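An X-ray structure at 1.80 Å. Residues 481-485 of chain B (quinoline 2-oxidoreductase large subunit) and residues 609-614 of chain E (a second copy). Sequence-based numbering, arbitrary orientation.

Chain B 481-485: TTTHD
Chain E, residues 609-614: AYFADA

How do the two backbones meet? Chain B runs extended through 481-485 without regular strand, its phi/psi values lying near -91/130 at Thr B482 and -148/124 at His B484. Chain E brings up the end of a helix: Ala E609 to Phe E611 are helical, Ala E612 leaves helical phi/psi at -126/70, and Asp E613 enters a 3-10 segment. The CA atoms of Thr B482 and Phe E611 lie 4.9 Å apart, those of His B484 and Tyr E610 6.2 Å, so the chain B numbers rise as the chain E numbers fall. The contact buries 318 Å² in all.

Why does Thr B482 dominate? It points toward chain E in the m rotamer (chi1 -74°), where the helix ends and backbone groups lie within reach. Asp E613 N donates a hydrogen bond to Thr B482 OG1 at 2.8 Å and 155°, although the oxygen's position is less certain because it sits too close to a neighbour. The methyl Thr B482 CG2 lies 3.4 Å from Tyr E610 O, and Thr B482 CB is 3.2 Å from Phe E611 O.

What does water add? One molecule accepts from Thr B482 N at 3.0 Å and donates to Phe E611 O at 2.9 Å, linking the two backbones. Phe E611 (m, chi1 -45°) turns its ring edge to Thr B482 O.

How do His B484 and Tyr E610 pair? His B484 is t (chi1 -169°, chi2 -77°) and points toward chain E; Tyr E610 is m (chi1 -85°, chi2 88°), leaving its CA sideways before its end comes nearer. The rings meet obliquely, centroids 4.4 Å apart and planes at 34°, with Tyr E610 CD2 over one face of the imidazole, 3.6 Å from His B484 CD2. This contact is van der Waals, while His B484 NE2 and Tyr E610 OH hydrogen-bond elsewhere in the structure.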

ATOM      1  N   THR B 481      -7.288  19.463 -29.134  1.00 25.05           N
ATOM      2  CA  THR B 481      -7.314  19.030 -27.747  1.00 25.85           C
ATOM      3  C   THR B 481      -6.258  19.814 -26.978  1.00 23.23           C
ATOM      4  O   THR B 481      -5.120  19.920 -27.426  1.00 24.62           O
ATOM      5  CB  THR B 481      -6.951  17.532 -27.621  1.00 28.43           C
ATOM      6  OG1 THR B 481      -7.753  16.757 -28.518  1.00 33.34           O
ATOM      7  CG2 THR B 481      -7.170  17.050 -26.196  1.00 29.88           C
ATOM      8  N   THR B 482      -6.635  20.374 -25.836  1.00 22.25           N
ATOM      9  CA  THR B 482      -5.690  21.099 -24.996  1.00 20.33           C
ATOM     10  C   THR B 482      -5.112  20.078 -24.018  1.00 18.95           C
ATOM     11  O   THR B 482      -5.853  19.330 -23.387  1.00 18.02           O
ATOM     12  CB  THR B 482      -6.381  22.217 -24.187  1.00 19.80           C
ATOM     13  OG1 THR B 482      -6.711  23.305 -25.060  1.00 21.56           O
ATOM     14  CG2 THR B 482      -5.466  22.727 -23.079  1.00 20.65           C
ATOM     15  N   THR B 483      -3.792  20.032 -23.899  1.00 19.04           N
ATOM     16  CA  THR B 483      -3.180  19.087 -22.975  1.00 18.78           C
ATOM     17  C   THR B 483      -2.781  19.793 -21.691  1.00 19.96           C
ATOM     18  O   THR B 483      -2.740  21.017 -21.637  1.00 20.41           O
ATOM     19  CB  THR B 483      -1.925  18.425 -23.583  1.00 18.91           C
ATOM     20  OG1 THR B 483      -1.014  19.441 -24.025  1.00 17.07           O
ATOM     21  CG2 THR B 483      -2.315  17.537 -24.760  1.00 19.45           C
ATOM     22  N   HIS B 484      -2.498  19.008 -20.656  1.00 18.67           N
ATOM     23  CA  HIS B 484      -2.080  19.540 -19.369  1.00 19.18           C
ATOM     24  C   HIS B 484      -1.140  18.492 -18.785  1.00 19.42           C
ATOM     25  O   HIS B 484      -1.511  17.327 -18.656  1.00 20.34           O
ATOM     26  CB  HIS B 484      -3.301  19.749 -18.463  1.00 19.30           C
ATOM     27  CG  HIS B 484      -3.013  20.540 -17.224  1.00 19.04           C
ATOM     28  ND1 HIS B 484      -2.372  20.005 -16.126  1.00 22.05           N
ATOM     29  CD2 HIS B 484      -3.283  21.829 -16.910  1.00 17.32           C
ATOM     30  CE1 HIS B 484      -2.263  20.930 -15.188  1.00 19.77           C
ATOM     31  NE2 HIS B 484      -2.809  22.046 -15.639  1.00 20.85           N
ATOM     32  N   ASP B 485       0.081  18.905 -18.458  1.00 19.33           N
ATOM     33  CA  ASP B 485       1.075  17.993 -17.913  1.00 18.38           C
ATOM     34  C   ASP B 485       1.963  18.682 -16.894  1.00 18.56           C
ATOM     35  O   ASP B 485       2.901  19.402 -17.248  1.00 17.98           O
ATOM     36  CB  ASP B 485       1.933  17.425 -19.042  1.00 19.58           C
ATOM     37  CG  ASP B 485       1.115  16.683 -20.073  1.00 19.28           C
ATOM     38  OD1 ASP B 485       0.638  17.322 -21.036  1.00 19.39           O
ATOM     39  OD2 ASP B 485       0.934  15.458 -19.912  1.00 20.03           O
TER
ATOM     40  N   ALA E 609      -9.529  26.033 -17.682  1.00 21.02           N
ATOM     41  CA  ALA E 609      -8.133  26.190 -17.285  1.00 21.33           C
ATOM     42  C   ALA E 609      -7.344  24.958 -17.719  1.00 21.12           C
ATOM     43  O   ALA E 609      -6.226  25.068 -18.228  1.00 21.09           O
ATOM     44  CB  ALA E 609      -8.035  26.372 -15.776  1.00 18.81           C
ATOM     45  N   TYR E 610      -7.934  23.783 -17.517  1.00 20.76           N
ATOM     46  CA  TYR E 610      -7.287  22.529 -17.886  1.00 20.96           C
ATOM     47  C   TYR E 610      -7.363  22.172 -19.365  1.00 22.37           C
ATOM     48  O   TYR E 610      -6.358  21.814 -19.978  1.00 22.05           O
ATOM     49  CB  TYR E 610      -7.898  21.346 -17.111  1.00 20.50           C
ATOM     50  CG  TYR E 610      -7.308  21.097 -15.742  1.00 18.97           C
ATOM     51  CD1 TYR E 610      -7.806  21.746 -14.617  1.00 17.42           C
ATOM     52  CD2 TYR E 610      -6.232  20.222 -15.580  1.00 19.86           C
ATOM     53  CE1 TYR E 610      -7.247  21.535 -13.359  1.00 19.41           C
ATOM     54  CE2 TYR E 610      -5.663  20.004 -14.329  1.00 17.74           C
ATOM     55  CZ  TYR E 610      -6.172  20.663 -13.223  1.00 19.49           C
ATOM     56  OH  TYR E 610      -5.592  20.476 -11.990  1.00 19.31           O
ATOM     57  N   PHE E 611      -8.558  22.283 -19.937  1.00 22.03           N
ATOM     58  CA  PHE E 611      -8.771  21.851 -21.306  1.00 23.31           C
ATOM     59  C   PHE E 611      -9.197  22.842 -22.393  1.00 23.72           C
ATOM     60  O   PHE E 611      -9.511  22.421 -23.503  1.00 23.49           O
ATOM     61  CB  PHE E 611      -9.775  20.699 -21.267  1.00 24.60           C
ATOM     62  CG  PHE E 611      -9.481  19.676 -20.196  1.00 26.40           C
ATOM     63  CD1 PHE E 611     -10.429  19.375 -19.223  1.00 27.83           C
ATOM     64  CD2 PHE E 611      -8.259  19.007 -20.168  1.00 27.51           C
ATOM     65  CE1 PHE E 611     -10.165  18.418 -18.233  1.00 27.84           C
ATOM     66  CE2 PHE E 611      -7.987  18.050 -19.182  1.00 29.85           C
ATOM     67  CZ  PHE E 611      -8.943  17.756 -18.215  1.00 27.39           C
ATOM     68  N   ALA E 612      -9.208  24.138 -22.100  1.00 25.50           N
ATOM     69  CA  ALA E 612      -9.610  25.124 -23.108  1.00 26.13           C
ATOM     70  C   ALA E 612      -8.549  26.208 -23.289  1.00 26.78           C
ATOM     71  O   ALA E 612      -8.735  27.368 -22.914  1.00 24.65           O
ATOM     72  CB  ALA E 612     -10.954  25.745 -22.728  1.00 25.84           C
ATOM     73  N   ASP E 613      -7.438  25.783 -23.879  1.00 27.43           N
ATOM     74  CA  ASP E 613      -6.264  26.595 -24.177  1.00 28.09           C
ATOM     75  C   ASP E 613      -6.570  27.948 -24.833  1.00 29.13           C
ATOM     76  O   ASP E 613      -5.878  28.935 -24.582  1.00 27.76           O
ATOM     77  CB  ASP E 613      -5.346  25.739 -25.065  1.00 31.22           C
ATOM     78  CG  ASP E 613      -4.189  26.497 -25.638  1.00 30.95           C
ATOM     79  OD1 ASP E 613      -4.411  27.311 -26.558  1.00 36.41           O
ATOM     80  OD2 ASP E 613      -3.051  26.268 -25.181  1.00 30.38           O
ATOM     81  N   ALA E 614      -7.606  27.993 -25.666  1.00 27.27           N
ATOM     82  CA  ALA E 614      -7.974  29.229 -26.355  1.00 28.45           C
ATOM     83  C   ALA E 614      -8.573  30.302 -25.448  1.00 28.33           C
ATOM     84  O   ALA E 614      -8.577  31.479 -25.802  1.00 28.40           O
ATOM     85  CB  ALA E 614      -8.937  28.919 -27.496  1.00 28.32           C
TER
HETATM   86  O   HOH W   1      -9.436  19.907 -24.993  1.00 24.87           O